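Local coordinates for separin (Saccharomyces cerevisiae, PDB 5U1T), which cleaves the MCD1/SCC1 subunit of cohesin as a caspase-like cysteine protease at the onset of anaphase, and is held inactive by securin for most of the cell cycle, at residues 828-833 with 864-869. Numbering follows the deposited sequence.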
loop_
_atom_site.group_PDB
_atom_site.type_symbol
_atom_site.label_atom_id
_atom_site.label_comp_id
_atom_site.label_asym_id
_atom_site.label_seq_id
_atom_site.Cartn_x
_atom_site.Cartn_y
_atom_site.Cartn_z
ATOM N N GLU A 828 0.546 11.085 7.205
ATOM C CA GLU A 828 -0.243 11.229 5.974
ATOM C C GLU A 828 -1.711 11.431 6.292
ATOM O O GLU A 828 -2.366 10.552 6.775
ATOM C CB GLU A 828 -0.033 10.065 5.025
ATOM C CG GLU A 828 1.411 9.818 4.640
ATOM C CD GLU A 828 2.059 10.975 3.938
ATOM O OE1 GLU A 828 1.453 11.540 3.031
ATOM O OE2 GLU A 828 3.185 11.327 4.293
ATOM N N PRO A 829 -2.242 12.582 5.938
ATOM C CA PRO A 829 -3.606 12.967 6.323
ATOM C C PRO A 829 -4.702 12.019 5.829
ATOM O O PRO A 829 -5.626 11.711 6.582
ATOM C CB PRO A 829 -3.762 14.353 5.691
ATOM C CG PRO A 829 -2.381 14.890 5.688
ATOM C CD PRO A 829 -1.518 13.704 5.322
ATOM N N ILE A 830 -4.606 11.523 4.612
ATOM C CA ILE A 830 -5.621 10.615 4.130
ATOM C C ILE A 830 -5.606 9.311 4.872
ATOM O O ILE A 830 -6.598 8.647 4.974
ATOM C CB ILE A 830 -5.461 10.332 2.643
ATOM C CG1 ILE A 830 -6.628 9.527 2.130
ATOM C CG2 ILE A 830 -4.212 9.539 2.396
ATOM C CD1 ILE A 830 -7.882 10.327 2.009
ATOM N N ILE A 831 -4.463 8.936 5.388
ATOM C CA ILE A 831 -4.387 7.696 6.142
ATOM C C ILE A 831 -4.849 7.929 7.573
ATOM O O ILE A 831 -5.619 7.150 8.115
ATOM C CB ILE A 831 -2.973 7.109 6.144
ATOM C CG1 ILE A 831 -2.513 6.831 4.712
ATOM C CG2 ILE A 831 -2.953 5.811 6.930
ATOM C CD1 ILE A 831 -3.297 5.736 4.003
ATOM N N VAL A 832 -4.386 9.017 8.171
ATOM C CA VAL A 832 -4.806 9.394 9.505
ATOM C C VAL A 832 -6.320 9.586 9.552
ATOM O O VAL A 832 -6.984 9.068 10.456
ATOM C CB VAL A 832 -4.077 10.665 9.967
ATOM C CG1 VAL A 832 -4.641 11.179 11.271
ATOM C CG2 VAL A 832 -2.600 10.371 10.119
ATOM N N TYR A 833 -6.879 10.297 8.576
ATOM C CA TYR A 833 -8.323 10.485 8.551
ATOM C C TYR A 833 -9.061 9.151 8.463
ATOM O O TYR A 833 -9.903 8.862 9.303
ATOM C CB TYR A 833 -8.791 11.374 7.394
ATOM C CG TYR A 833 -10.304 11.403 7.388
ATOM C CD1 TYR A 833 -10.994 12.008 8.438
ATOM C CD2 TYR A 833 -11.044 10.746 6.404
ATOM C CE1 TYR A 833 -12.364 11.996 8.492
ATOM C CE2 TYR A 833 -12.423 10.727 6.455
ATOM C CZ TYR A 833 -13.077 11.356 7.503
ATOM O OH TYR A 833 -14.454 11.357 7.580
ATOM N N ASP A 864 -9.897 18.312 7.824
ATOM C CA ASP A 864 -9.490 19.630 7.370
ATOM C C ASP A 864 -8.328 19.585 6.393
ATOM O O ASP A 864 -8.258 20.400 5.482
ATOM C CB ASP A 864 -9.116 20.510 8.553
ATOM C CG ASP A 864 -10.323 21.084 9.229
ATOM O OD1 ASP A 864 -11.360 21.243 8.534
ATOM O OD2 ASP A 864 -10.251 21.363 10.450
ATOM N N TYR A 865 -7.441 18.616 6.582
ATOM C CA TYR A 865 -6.222 18.500 5.781
ATOM C C TYR A 865 -6.478 17.782 4.478
ATOM O O TYR A 865 -5.545 17.358 3.814
ATOM C CB TYR A 865 -5.144 17.759 6.561
ATOM C CG TYR A 865 -4.726 18.473 7.826
ATOM C CD1 TYR A 865 -5.599 18.598 8.900
ATOM C CD2 TYR A 865 -3.451 19.011 7.950
ATOM C CE1 TYR A 865 -5.231 19.247 10.047
ATOM C CE2 TYR A 865 -3.066 19.667 9.114
ATOM C CZ TYR A 865 -3.965 19.781 10.155
ATOM O OH TYR A 865 -3.592 20.432 11.310
ATOM N N LEU A 866 -7.750 17.623 4.126
ATOM C CA LEU A 866 -8.102 16.913 2.911
ATOM C C LEU A 866 -8.742 17.893 1.942
ATOM O O LEU A 866 -9.210 18.951 2.343
ATOM C CB LEU A 866 -9.030 15.725 3.224
ATOM C CG LEU A 866 -8.436 14.601 4.090
ATOM C CD1 LEU A 866 -9.391 13.431 4.263
ATOM C CD2 LEU A 866 -7.120 14.095 3.524
ATOM N N ASP A 867 -8.711 17.565 0.658
ATOM C CA ASP A 867 -9.374 18.382 -0.340
ATOM C C ASP A 867 -10.812 17.838 -0.502
ATOM O O ASP A 867 -11.042 16.870 -1.229
ATOM C CB ASP A 867 -8.567 18.372 -1.654
ATOM C CG ASP A 867 -9.221 19.183 -2.782
ATOM O OD1 ASP A 867 -10.468 19.244 -2.862
ATOM O OD2 ASP A 867 -8.479 19.740 -3.630
ATOM N N ALA A 868 -11.761 18.490 0.173
ATOM C CA ALA A 868 -13.131 18.001 0.260
ATOM C C ALA A 868 -13.787 17.828 -1.109
ATOM O O ALA A 868 -14.531 16.852 -1.312
ATOM C CB ALA A 868 -13.974 18.924 1.133
ATOM N N GLU A 869 -13.498 18.746 -2.044
ATOM C CA GLU A 869 -14.102 18.695 -3.379
ATOM C C GLU A 869 -13.455 17.657 -4.292
ATOM O O GLU A 869 -14.078 17.208 -5.241
ATOM C CB GLU A 869 -14.041 20.061 -4.070
ATOM C CG GLU A 869 -14.400 21.240 -3.176
ATOM C CD GLU A 869 -15.467 22.167 -3.786
ATOM O OE1 GLU A 869 -15.083 23.189 -4.434
ATOM O OE2 GLU A 869 -16.686 21.881 -3.597
#
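Leu866 sets CG anti to its own carbonyl carbon (chi1 -64°), and chi2 (-176°) then extends CD1 toward Tyr833, which holds its CG anti to the backbone N. The arrangement illustrates how a loop can seat one leucine against the first turn of a helix: here the loop joining helices 849-863 and 872-881 packs on the start of helix 829-845 in a largely helical part of separase. Leu866 CD2 lies 3.8 Å from Ile830 N and 4.0 Å from Pro829 CB, against the opening backbone of the helix. Leu866 CD1 meets Tyr833 CB at 3.8 Å and approaches the ring obliquely, near CG and CD2 of Tyr833. Ile830 CD1 touches both methyls, CD1 and CD2 of Leu866, at 4.1 Å. An alanine here, keeping only CB, would probably leave a gap against Pro829, Ile830 and Tyr833. Helix 872-881 adds Ser874 beside Ile830 and Leu866, and Phe863, at the end of helix 849-863, meets the Tyr833 ring. Glu828, the N-cap residue, receives Ile831 N and Val832 N on its carbonyl oxygen, closing the turn that carries Pro829. At the more open margin, Pro829 and Tyr865 cross at about a right angle, with Pro829 CB 3.8 Å from Tyr865 CB.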